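Local coordinates for DUF655 domain-containing protein (Archaeoglobus fulgidus, PDB 2I5H), which is of unknown function but belongs to the DUF655 family of the helix-hairpin-helix clan, and so may bind nucleic acid, at residues Y22-M27 with E92-A97; P43-V48 with V58-G63. All blocks are in the same frame, centred on the assembly; numbering follows the deposited sequence.

Contact 1 (Y22-M27 with E92-A97)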
# COMPACT_ATOMS: atom_id res chain seq x y z
N TYR A 22 -7.78 3.54 -2.02
CA TYR A 22 -8.43 3.37 -0.73
C TYR A 22 -8.21 4.62 0.13
O TYR A 22 -7.11 5.19 0.17
CB TYR A 22 -7.87 2.13 -0.03
CG TYR A 22 -8.44 0.82 -0.57
CD1 TYR A 22 -9.46 0.15 0.11
CD2 TYR A 22 -7.95 0.26 -1.75
CE1 TYR A 22 -9.98 -1.05 -0.38
CE2 TYR A 22 -8.46 -0.94 -2.24
CZ TYR A 22 -9.48 -1.59 -1.55
OH TYR A 22 -9.97 -2.78 -2.02
N VAL A 23 -9.27 5.05 0.81
CA VAL A 23 -9.23 6.24 1.64
C VAL A 23 -8.40 6.08 2.91
O VAL A 23 -8.60 5.13 3.67
CB VAL A 23 -10.66 6.69 2.02
CG1 VAL A 23 -10.60 7.89 2.95
CG2 VAL A 23 -11.46 7.01 0.77
N LEU A 24 -7.48 7.01 3.12
CA LEU A 24 -6.63 7.02 4.29
C LEU A 24 -7.12 8.04 5.31
O LEU A 24 -7.00 7.84 6.52
CB LEU A 24 -5.19 7.38 3.90
CG LEU A 24 -4.45 6.49 2.90
CD1 LEU A 24 -3.13 7.16 2.51
CD2 LEU A 24 -4.20 5.12 3.50
N ASP A 25 -7.67 9.14 4.80
CA ASP A 25 -8.14 10.22 5.65
C ASP A 25 -9.05 11.14 4.85
O ASP A 25 -8.75 11.47 3.70
CB ASP A 25 -6.91 10.99 6.18
CG ASP A 25 -7.26 12.06 7.19
OD1 ASP A 25 -8.20 11.86 7.99
OD2 ASP A 25 -6.59 13.11 7.19
N PHE A 26 -10.17 11.53 5.45
CA PHE A 26 -11.10 12.45 4.79
C PHE A 26 -11.20 13.74 5.59
O PHE A 26 -11.42 13.73 6.81
CB PHE A 26 -12.49 11.81 4.63
CG PHE A 26 -13.53 12.77 4.09
CD1 PHE A 26 -13.29 13.51 2.93
CD2 PHE A 26 -14.74 12.95 4.76
CE1 PHE A 26 -14.23 14.42 2.44
CE2 PHE A 26 -15.70 13.87 4.28
CZ PHE A 26 -15.44 14.60 3.12
N MET A 27 -11.03 14.87 4.89
CA MET A 27 -11.09 16.20 5.50
C MET A 27 -12.19 17.04 4.88
O MET A 27 -11.99 17.68 3.84
CB MET A 27 -9.75 16.92 5.31
CG MET A 27 -8.57 16.23 5.97
SD MET A 27 -6.99 16.87 5.39
CE MET A 27 -6.68 15.78 4.02
N GLU A 92 5.74 12.26 3.48
CA GLU A 92 5.69 13.38 4.42
C GLU A 92 4.46 14.27 4.27
O GLU A 92 4.09 14.98 5.20
CB GLU A 92 6.95 14.24 4.30
CG GLU A 92 7.09 14.95 2.95
CD GLU A 92 8.45 15.59 2.77
OE1 GLU A 92 8.60 16.79 3.06
OE2 GLU A 92 9.38 14.87 2.35
N ASP A 93 3.85 14.24 3.10
CA ASP A 93 2.67 15.07 2.85
C ASP A 93 1.40 14.47 3.42
O ASP A 93 0.36 15.13 3.43
CB ASP A 93 2.51 15.30 1.34
CG ASP A 93 3.74 15.95 0.73
OD1 ASP A 93 4.09 17.07 1.17
OD2 ASP A 93 4.35 15.34 -0.17
N LEU A 94 1.47 13.23 3.87
CA LEU A 94 0.30 12.58 4.46
C LEU A 94 -0.00 13.20 5.81
O LEU A 94 0.91 13.60 6.54
CB LEU A 94 0.54 11.08 4.65
CG LEU A 94 0.65 10.19 3.41
CD1 LEU A 94 1.00 8.78 3.84
CD2 LEU A 94 -0.69 10.20 2.64
N THR A 95 -1.28 13.30 6.14
CA THR A 95 -1.68 13.85 7.44
C THR A 95 -1.28 12.81 8.49
O THR A 95 -0.96 11.67 8.15
CB THR A 95 -3.21 14.04 7.53
OG1 THR A 95 -3.86 12.77 7.38
CG2 THR A 95 -3.70 15.01 6.47
N PRO A 96 -1.28 13.20 9.77
CA PRO A 96 -0.92 12.25 10.83
C PRO A 96 -1.86 11.05 10.83
O PRO A 96 -1.44 9.91 10.99
CB PRO A 96 -1.06 13.09 12.10
CG PRO A 96 -0.65 14.46 11.63
CD PRO A 96 -1.41 14.56 10.31
N ALA A 97 -3.14 11.33 10.63
CA ALA A 97 -4.16 10.29 10.60
C ALA A 97 -3.91 9.36 9.41
O ALA A 97 -4.00 8.14 9.54
CB ALA A 97 -5.54 10.92 10.49
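Thr95 OG1 donates a hydrogen bond to Asp25 OD2 at 2.8 Å, joining the N-cap of helix 96-111 to a classic beta bulge in strand 20-27, where Leu24 and Asp25 both face Gln46. The hydroxyl comes in from above the carboxylate plane, 47° out of it. Its place between the backbone N and the carbonyl carbon of Thr95 (chi1 61°) also lets OG1 accept from Ala98 N, so one oxygen caps the helix and holds the strand. The negative carboxylate of Asp25, beside the N-terminal end of helix 96-111, would probably be favoured by the helix dipole. An alanine at Asp25 would probably leave the Thr95 hydroxyl without this acceptor and open a gap beside Ala97 CB. On the buried side the packing is apolar: the side chains of Leu24 and Leu94 cross at a slant, Leu24 CD1 3.9 Å from Leu94 CD2, with Val105 of helix 96-111 against Leu24. The solvent side is thinner, for the exposed Ala97 offers just its CB, 3.8 Å from Asp25 OD1. Beyond the bond, Met27 meets Thr95 tip to tip: SD lies 3.9 Å from Thr95 CG2, and the bend at chi3 (-90°) brings CE to the same distance.

Contact 2 (P43-V48 with V58-G63)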
# COMPACT_ATOMS: atom_id res chain seq x y z
N PRO A 43 -13.66 19.83 0.15
CA PRO A 43 -13.45 18.59 0.89
C PRO A 43 -12.37 17.77 0.20
O PRO A 43 -12.38 17.62 -1.02
CB PRO A 43 -14.83 17.92 0.86
CG PRO A 43 -15.49 18.51 -0.36
CD PRO A 43 -15.05 19.94 -0.34
N LEU A 44 -11.42 17.28 0.98
CA LEU A 44 -10.31 16.51 0.43
C LEU A 44 -10.13 15.16 1.09
O LEU A 44 -10.54 14.96 2.23
CB LEU A 44 -8.99 17.28 0.61
CG LEU A 44 -8.81 18.68 0.03
CD1 LEU A 44 -7.46 19.25 0.49
CD2 LEU A 44 -8.88 18.61 -1.50
N ALA A 45 -9.53 14.23 0.36
CA ALA A 45 -9.20 12.92 0.91
C ALA A 45 -7.80 12.53 0.46
O ALA A 45 -7.36 12.90 -0.63
CB ALA A 45 -10.20 11.87 0.45
N GLN A 46 -7.07 11.83 1.32
CA GLN A 46 -5.77 11.34 0.91
C GLN A 46 -6.01 9.86 0.70
O GLN A 46 -6.61 9.19 1.55
CB GLN A 46 -4.71 11.61 1.98
CG GLN A 46 -4.47 13.09 2.20
CD GLN A 46 -3.24 13.37 3.05
OE1 GLN A 46 -2.91 12.60 3.95
NE2 GLN A 46 -2.56 14.47 2.76
N VAL A 47 -5.59 9.35 -0.45
CA VAL A 47 -5.82 7.96 -0.78
C VAL A 47 -4.56 7.24 -1.23
O VAL A 47 -3.56 7.87 -1.58
CB VAL A 47 -6.90 7.84 -1.88
CG1 VAL A 47 -8.17 8.55 -1.45
CG2 VAL A 47 -6.38 8.43 -3.20
N VAL A 48 -4.62 5.91 -1.22
CA VAL A 48 -3.50 5.11 -1.67
C VAL A 48 -4.01 4.18 -2.78
O VAL A 48 -5.01 3.48 -2.59
CB VAL A 48 -2.86 4.29 -0.50
CG1 VAL A 48 -3.89 3.39 0.18
CG2 VAL A 48 -1.69 3.47 -1.01
N VAL A 58 -7.03 14.01 -3.32
CA VAL A 58 -8.13 14.25 -4.26
C VAL A 58 -9.23 15.06 -3.61
O VAL A 58 -9.40 15.03 -2.39
CB VAL A 58 -8.76 12.92 -4.72
CG1 VAL A 58 -7.69 11.98 -5.24
CG2 VAL A 58 -9.48 12.26 -3.54
N SER A 59 -10.00 15.79 -4.42
CA SER A 59 -11.13 16.52 -3.87
C SER A 59 -12.31 15.53 -3.91
O SER A 59 -12.32 14.59 -4.71
CB SER A 59 -11.44 17.77 -4.70
OG SER A 59 -11.47 17.48 -6.08
N ILE A 60 -13.27 15.74 -3.02
CA ILE A 60 -14.43 14.85 -2.93
C ILE A 60 -15.69 15.62 -3.33
O ILE A 60 -15.82 16.80 -3.04
CB ILE A 60 -14.57 14.30 -1.48
CG1 ILE A 60 -13.33 13.46 -1.12
CG2 ILE A 60 -15.84 13.47 -1.33
CD1 ILE A 60 -13.10 12.25 -2.01
N ARG A 61 -16.61 14.94 -4.02
CA ARG A 61 -17.85 15.57 -4.47
C ARG A 61 -18.77 15.95 -3.31
O ARG A 61 -18.71 15.37 -2.23
CB ARG A 61 -18.59 14.62 -5.42
CG ARG A 61 -17.81 14.31 -6.69
CD ARG A 61 -18.57 13.29 -7.53
NE ARG A 61 -19.82 13.86 -8.01
CZ ARG A 61 -19.92 14.70 -9.04
NH1 ARG A 61 -18.85 15.06 -9.72
NH2 ARG A 61 -21.11 15.19 -9.37
N LYS A 62 -19.64 16.92 -3.56
CA LYS A 62 -20.58 17.37 -2.54
C LYS A 62 -21.49 16.24 -2.06
O LYS A 62 -21.83 15.34 -2.82
CB LYS A 62 -21.45 18.51 -3.09
CG LYS A 62 -20.66 19.72 -3.54
CD LYS A 62 -21.59 20.85 -3.98
CE LYS A 62 -20.78 22.07 -4.40
NZ LYS A 62 -19.89 22.52 -3.29
N GLY A 63 -21.84 16.28 -0.78
CA GLY A 63 -22.73 15.29 -0.21
C GLY A 63 -22.13 13.93 0.08
O GLY A 63 -22.85 13.01 0.45
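Val58 O is gripped twice from the neighbouring strand: Ala45 N donates to it at 2.9 Å, and the CA-H of Leu44 adds a weaker contact at 3.3 Å from that same oxygen. Val58 N returns a bond to Ala45 O, also 2.9 Å, which makes Ala45 and Val58 an antiparallel hydrogen-bonded pair of the beta hairpin 44-49/55-60. Leu44 and Ser59 form the adjoining non-hydrogen-bonded pair. One step further, Ile60 N donates to Pro43 O at 2.9 Å. With CG1 anti to the carbonyl carbon (chi1 -63°), Ile60 sets CG1 3.8 Å from Ala45 CB; CD1 is as near. On the same face as Ala45, Val58 CG2 adds a looser touch, 4.1 Å from that methyl. On the other face, with Leu44 and Ser59, Leu44 CD2 lies over the Ser59 backbone, 3.9 Å from its CA, while Ser59 OG turns to Lys84 N in strand 82-88. All three hydrogen bonds of the contact are thus between main-chain atoms, which implies that the pairing itself depends little on side-chain polarity, the side chains contributing apolar packing.

Overall arrangement
From the N terminus the chain runs through strand 20-27, the first half of contact 1, and then into strand 44-49. A turn brings strand 55-60 back beside it, and contact 2 closes this short hairpin loop. The chain goes on through strands 71-73 and 82-88 before segment 92-97 returns to strand 20-27, so contact 1 closes a much longer loop that encloses the whole of contact 2. The two have centres about 10 Å apart and touch directly: Met27 N lies 2.7 Å from Leu44 O, a probable hydrogen bond between neighbouring strands. Gln46 OE1 probably accepts from Thr95 N, tying the central strand of the sheet to the start of helix 96-111.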